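4-alpha-glucanotransferase (PDB 6M6T) is an amylomaltase, a bacterial glucanotransferase of the TIM-barrel clan that binds glycans in two pockets. Local coordinates at residues D257-W261 and M462-V466; G300-E306 and G317-P323. All blocks are in the same frame, centred on the assembly; numbering follows the deposited sequence.

Contact 1 of 2, residues D257-W261 and M462-V466; sequences DGQLW and MPNTV. With AC1 (4,6-dideoxy-4-{[(1S,4R,5S,6S)-4,5,6-trihydroxy-3-(hydroxymethyl)cyclohex-2-en-1-yl]amino}-alpha-D-glucopyranose), chain I.
Asn464 reaches Leu260 and Gln259 because its first torsion (chi1 -151°) places CG roughly opposite the backbone N and beside the carbonyl carbon, turning the amide to the start of the strand. Its OD1 accepts the backbone N-H of Leu260, with Leu260 N 3.1 Å from Asn464 OD1. The bond is fairly straight, but the donor stands 31° out of the carbonyl plane. Asn464 OD1 is also 3.3 Å from Gln259 CA. Asn464 ND2 lies close to Gly258 O, yet at an angle too poor for a hydrogen bond.

Gln259 runs past Asn464 in the opposite direction, its CG 3.8 Å from Asn464 CB. Extended beyond CG (chi2 175°), it crosses Pro463 obliquely, with Gln259 NE2 3.3 Å from Pro463 CB. The indole fixes the rotation of that amide: Trp261 NE1 donates to Gln259 OE1 at 2.6 Å, in the carbonyl plane on a lone pair and almost exactly in the ring plane.

One AC1 unit lies alongside, touching both segments. Leu260, Trp261, Pro463 and Asn464 belong to the glycan pocket that holds it. AC1 O3B lies improbably close to Leu260 O, so a bond there is doubtful, and the one from Asn464 N to AC1 O3 is weak at 3.3 Å. Gln259 belongs to the second glycan pocket.

Backbone bonds of Gln259 with Val249 and of Trp261 with Ala247 join strand 259-264, an outermost strand of its antiparallel sheet, to strand 245-249. The long loop between helices 448-451 and 481-493 brings up Pro463 and Asn464.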
# COMPACT_ATOMS: atom_id res chain seq x y z
N ASP A 257 11.43 21.36 4.70
CA ASP A 257 12.48 20.56 4.09
C ASP A 257 12.00 19.56 3.04
O ASP A 257 12.83 19.02 2.31
CB ASP A 257 13.31 19.85 5.17
CG ASP A 257 14.71 20.44 5.28
OD1 ASP A 257 15.16 21.03 4.28
OD2 ASP A 257 15.32 20.36 6.37
N GLY A 258 10.70 19.29 2.94
CA GLY A 258 10.23 18.47 1.84
C GLY A 258 10.52 17.00 2.07
O GLY A 258 10.74 16.55 3.20
N GLN A 259 10.51 16.23 0.98
CA GLN A 259 10.64 14.79 1.08
C GLN A 259 11.58 14.24 0.03
O GLN A 259 11.50 14.60 -1.15
CB GLN A 259 9.28 14.08 0.93
CG GLN A 259 8.39 14.12 2.15
CD GLN A 259 7.04 13.50 1.87
OE1 GLN A 259 6.93 12.56 1.07
NE2 GLN A 259 5.99 14.03 2.49
N LEU A 260 12.46 13.34 0.47
CA LEU A 260 13.34 12.57 -0.40
C LEU A 260 12.93 11.11 -0.28
O LEU A 260 12.93 10.55 0.82
CB LEU A 260 14.80 12.78 -0.00
CG LEU A 260 15.84 12.02 -0.82
CD1 LEU A 260 16.83 12.99 -1.42
CD2 LEU A 260 16.52 10.97 0.07
N TRP A 261 12.56 10.50 -1.41
CA TRP A 261 12.01 9.15 -1.43
C TRP A 261 13.02 8.06 -1.80
O TRP A 261 13.07 7.02 -1.14
CB TRP A 261 10.82 9.09 -2.40
CG TRP A 261 9.64 9.91 -1.95
CD1 TRP A 261 9.48 10.52 -0.74
CD2 TRP A 261 8.46 10.21 -2.71
NE1 TRP A 261 8.27 11.19 -0.70
CE2 TRP A 261 7.62 11.01 -1.90
CE3 TRP A 261 8.02 9.87 -4.00
CZ2 TRP A 261 6.38 11.47 -2.32
CZ3 TRP A 261 6.78 10.34 -4.42
CH2 TRP A 261 5.98 11.13 -3.59
N MET A 462 4.80 8.51 9.11
CA MET A 462 5.11 9.92 9.30
C MET A 462 6.13 10.26 8.23
O MET A 462 7.32 9.91 8.38
CB MET A 462 5.66 10.24 10.69
CG MET A 462 6.32 11.63 10.81
SD MET A 462 6.80 12.17 12.48
CE MET A 462 5.21 12.16 13.33
N PRO A 463 5.72 10.91 7.15
CA PRO A 463 6.55 10.96 5.95
C PRO A 463 7.91 11.59 6.20
O PRO A 463 8.06 12.51 7.02
CB PRO A 463 5.72 11.81 4.97
CG PRO A 463 4.32 11.64 5.46
CD PRO A 463 4.42 11.58 6.95
N ASN A 464 8.92 11.05 5.50
CA ASN A 464 10.28 11.56 5.50
C ASN A 464 11.03 11.23 6.79
O ASN A 464 11.89 12.01 7.24
CB ASN A 464 10.30 13.07 5.22
CG ASN A 464 11.55 13.52 4.54
OD1 ASN A 464 11.95 12.98 3.50
ND2 ASN A 464 12.21 14.51 5.13
N THR A 465 10.70 10.10 7.41
CA THR A 465 11.50 9.50 8.49
C THR A 465 11.59 8.00 8.23
O THR A 465 10.97 7.47 7.31
CB THR A 465 10.90 9.77 9.89
OG1 THR A 465 9.62 9.15 10.00
CG2 THR A 465 10.77 11.27 10.18
N VAL A 466 12.39 7.32 9.05
CA VAL A 466 12.42 5.86 9.04
C VAL A 466 12.15 5.25 10.41
O VAL A 466 11.69 4.09 10.49
CB VAL A 466 13.75 5.32 8.46
CG1 VAL A 466 13.57 3.87 7.99
CG2 VAL A 466 14.24 6.19 7.31
C1 AC1 I . 6.72 6.95 1.47
O2 AC1 I . 6.84 8.85 3.02
C2 AC1 I . 7.45 7.60 2.66
C4A AC1 I . 14.74 6.71 2.22
C3 AC1 I . 8.91 7.81 2.38
O3 AC1 I . 9.44 8.37 3.58
C4 AC1 I . 9.57 6.46 2.02
N4A AC1 I . 11.05 6.46 1.84
C5 AC1 I . 8.87 6.03 0.75
O5 AC1 I . 7.48 5.77 1.02
C6 AC1 I . 9.53 4.75 0.22
C1B AC1 I . 11.92 6.17 3.02
C2B AC1 I . 12.67 7.45 3.34
O2B AC1 I . 11.76 8.53 3.53
C3B AC1 I . 13.61 7.74 2.15
O3B AC1 I . 14.13 9.08 2.23
O4 AC1 I . 15.65 6.81 1.08
C5B AC1 I . 14.22 5.40 2.35
C7B AC1 I . 12.88 5.16 2.76
C6B AC1 I . 15.22 4.25 2.08
O6B AC1 I . 16.35 4.75 1.33

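Contact 2 of 2, residues G300-E306 and G317-P323; sequences GFSDYWE and GSWQPAP
Tyr304 and Gln320 form the hydrogen-bonded antiparallel pair at the middle of this contact, with Gln320 N 2.9 Å from Tyr304 O and a return bond from Tyr304 N to Gln320 O. Glu306 N adds a bond to Ser318 O at 2.8 Å; the one from Ala322 N to Ser302 O is weak.

On the face shared by Asp303, Trp305 and Pro321, two indoles meet edge-to-face. The six-membered ring of Trp305 turns its edge to the face of the five-membered ring of Trp319, centroids 4.8 Å apart and planes at 72°. With chi1 at 180°, the Trp305 ring points away from its own backbone N and runs along the partner chain, where Gly317 CA and Ser318 N pack over one face. Trp305 CB in turn sits above the six-membered ring of Trp319, 4.2 Å from its centroid.

On the other face of the sheet, which carries Tyr304 and Gln320, Gln320 CB makes a CH-pi contact over the Tyr304 ring, 3.6 Å from the centroid. Bent at chi2, Gln320 then lays its amide beside the Glu306 carboxylate, stacked with planes 16° apart and its CG 3.5 Å from Glu306 CB.

Second-shell residues hold these groups in place. Lys236 bonds to Tyr304 OH and forms a salt bridge with Glu306 OE2, Ala314 O accepts from Trp305 NE1, and Lys299 makes a cation-pi contact with Trp319.

The whole is a beta hairpin of strands 303-308 and 319-321 at one margin of a four-stranded antiparallel sheet. It follows strand 292-295 of the parallel barrel sheet, with Pro323 at the N-cap position of helix 324-335.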
# COMPACT_ATOMS: atom_id res chain seq x y z
N GLY A 300 2.29 12.77 -9.82
CA GLY A 300 3.41 12.25 -10.58
C GLY A 300 3.09 11.90 -12.02
O GLY A 300 4.03 11.68 -12.80
N PHE A 301 1.81 11.83 -12.39
CA PHE A 301 1.46 11.57 -13.78
C PHE A 301 1.27 12.85 -14.59
O PHE A 301 1.19 12.79 -15.81
CB PHE A 301 0.21 10.69 -13.85
CG PHE A 301 0.46 9.30 -13.35
CD1 PHE A 301 0.98 8.33 -14.20
CD2 PHE A 301 0.26 8.99 -12.01
CE1 PHE A 301 1.26 7.06 -13.73
CE2 PHE A 301 0.54 7.71 -11.53
CZ PHE A 301 1.03 6.74 -12.40
N SER A 302 1.22 14.01 -13.93
CA SER A 302 1.23 15.29 -14.63
C SER A 302 2.61 15.95 -14.60
O SER A 302 3.12 16.37 -15.64
CB SER A 302 0.18 16.23 -14.02
OG SER A 302 0.64 16.83 -12.81
N ASP A 303 3.21 16.04 -13.42
CA ASP A 303 4.50 16.69 -13.21
C ASP A 303 5.12 16.04 -11.98
O ASP A 303 4.56 16.17 -10.89
CB ASP A 303 4.34 18.20 -12.96
CG ASP A 303 3.95 18.99 -14.21
OD1 ASP A 303 4.75 19.00 -15.17
OD2 ASP A 303 2.85 19.63 -14.21
N TYR A 304 6.26 15.36 -12.13
CA TYR A 304 6.94 14.77 -10.98
C TYR A 304 8.20 15.55 -10.62
O TYR A 304 8.82 16.20 -11.47
CB TYR A 304 7.31 13.30 -11.21
CG TYR A 304 8.32 13.12 -12.30
CD1 TYR A 304 7.91 13.12 -13.63
CD2 TYR A 304 9.68 12.99 -12.03
CE1 TYR A 304 8.82 12.99 -14.66
CE2 TYR A 304 10.60 12.87 -13.06
CZ TYR A 304 10.15 12.85 -14.37
OH TYR A 304 11.00 12.72 -15.43
N TRP A 305 8.56 15.49 -9.35
CA TRP A 305 9.74 16.17 -8.84
C TRP A 305 10.95 15.24 -8.94
O TRP A 305 10.89 14.10 -8.49
CB TRP A 305 9.50 16.59 -7.39
CG TRP A 305 10.65 17.30 -6.79
CD1 TRP A 305 11.62 16.75 -5.99
CD2 TRP A 305 10.96 18.69 -6.91
NE1 TRP A 305 12.51 17.72 -5.61
CE2 TRP A 305 12.13 18.92 -6.16
CE3 TRP A 305 10.37 19.76 -7.58
CZ2 TRP A 305 12.71 20.18 -6.06
CZ3 TRP A 305 10.95 21.01 -7.49
CH2 TRP A 305 12.10 21.21 -6.73
N GLU A 306 12.04 15.76 -9.51
CA GLU A 306 13.19 14.96 -9.92
C GLU A 306 14.45 15.50 -9.24
O GLU A 306 15.09 16.43 -9.76
CB GLU A 306 13.32 14.95 -11.44
CG GLU A 306 14.33 13.93 -12.00
CD GLU A 306 14.78 14.22 -13.45
OE1 GLU A 306 15.73 15.01 -13.65
OE2 GLU A 306 14.22 13.62 -14.40
N GLY A 317 16.05 19.88 -7.00
CA GLY A 317 15.38 19.12 -8.05
C GLY A 317 14.72 20.01 -9.06
O GLY A 317 15.11 21.16 -9.25
N SER A 318 13.71 19.46 -9.73
CA SER A 318 12.91 20.22 -10.69
C SER A 318 11.58 19.51 -10.90
O SER A 318 11.42 18.33 -10.56
CB SER A 318 13.63 20.37 -12.03
OG SER A 318 15.01 20.64 -11.84
N TRP A 319 10.63 20.25 -11.48
CA TRP A 319 9.34 19.69 -11.88
C TRP A 319 9.43 19.28 -13.35
O TRP A 319 9.45 20.13 -14.23
CB TRP A 319 8.22 20.71 -11.68
CG TRP A 319 7.85 20.93 -10.27
CD1 TRP A 319 8.08 22.05 -9.54
CD2 TRP A 319 7.13 20.03 -9.42
NE1 TRP A 319 7.56 21.91 -8.27
CE2 TRP A 319 6.97 20.67 -8.17
CE3 TRP A 319 6.60 18.75 -9.58
CZ2 TRP A 319 6.33 20.07 -7.10
CZ3 TRP A 319 5.96 18.15 -8.52
CH2 TRP A 319 5.83 18.81 -7.29
N GLN A 320 9.47 17.98 -13.60
CA GLN A 320 9.54 17.34 -14.91
C GLN A 320 8.17 16.93 -15.39
O GLN A 320 7.31 16.56 -14.59
CB GLN A 320 10.42 16.10 -14.84
CG GLN A 320 11.73 16.39 -14.26
CD GLN A 320 12.58 17.09 -15.28
OE1 GLN A 320 13.22 18.10 -14.99
NE2 GLN A 320 12.55 16.57 -16.49
N PRO A 321 7.97 16.95 -16.71
CA PRO A 321 6.66 16.58 -17.27
C PRO A 321 6.51 15.10 -17.58
O PRO A 321 7.33 14.51 -18.27
CB PRO A 321 6.60 17.42 -18.55
CG PRO A 321 8.02 17.48 -19.00
CD PRO A 321 8.89 17.43 -17.75
N ALA A 322 5.46 14.51 -17.08
CA ALA A 322 5.05 13.17 -17.43
C ALA A 322 3.85 13.21 -18.37
O ALA A 322 3.05 14.15 -18.30
CB ALA A 322 4.70 12.36 -16.18
N PRO A 323 3.68 12.21 -19.25
CA PRO A 323 2.60 12.25 -20.26
C PRO A 323 1.29 11.63 -19.78
O PRO A 323 0.75 10.69 -20.39
CB PRO A 323 3.22 11.45 -21.40
CG PRO A 323 3.98 10.39 -20.67
CD PRO A 323 4.57 11.06 -19.46

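How the contacts relate
Both contacts reach the same antiparallel sheet, contact 1 through the outermost strand 259-264 and contact 2 through strands 303-308 and 319-321 at the other margin; strand 245-249 lies between. Their centres are 18 Å apart, and they do not touch. Contact 1 is a small surface contact joining residues some 200 positions apart; contact 2, partly buried and local, is nested inside the loop closed by contact 1. Their chemistry follows these places. Contact 1 relies on the side-chain amides of Asn464 and Gln259, one of them in a single hydrogen bond to the backbone, and on bound AC1, with 189 Å² buried; contact 2 combines backbone pairing with aromatic packing and buries 699 Å².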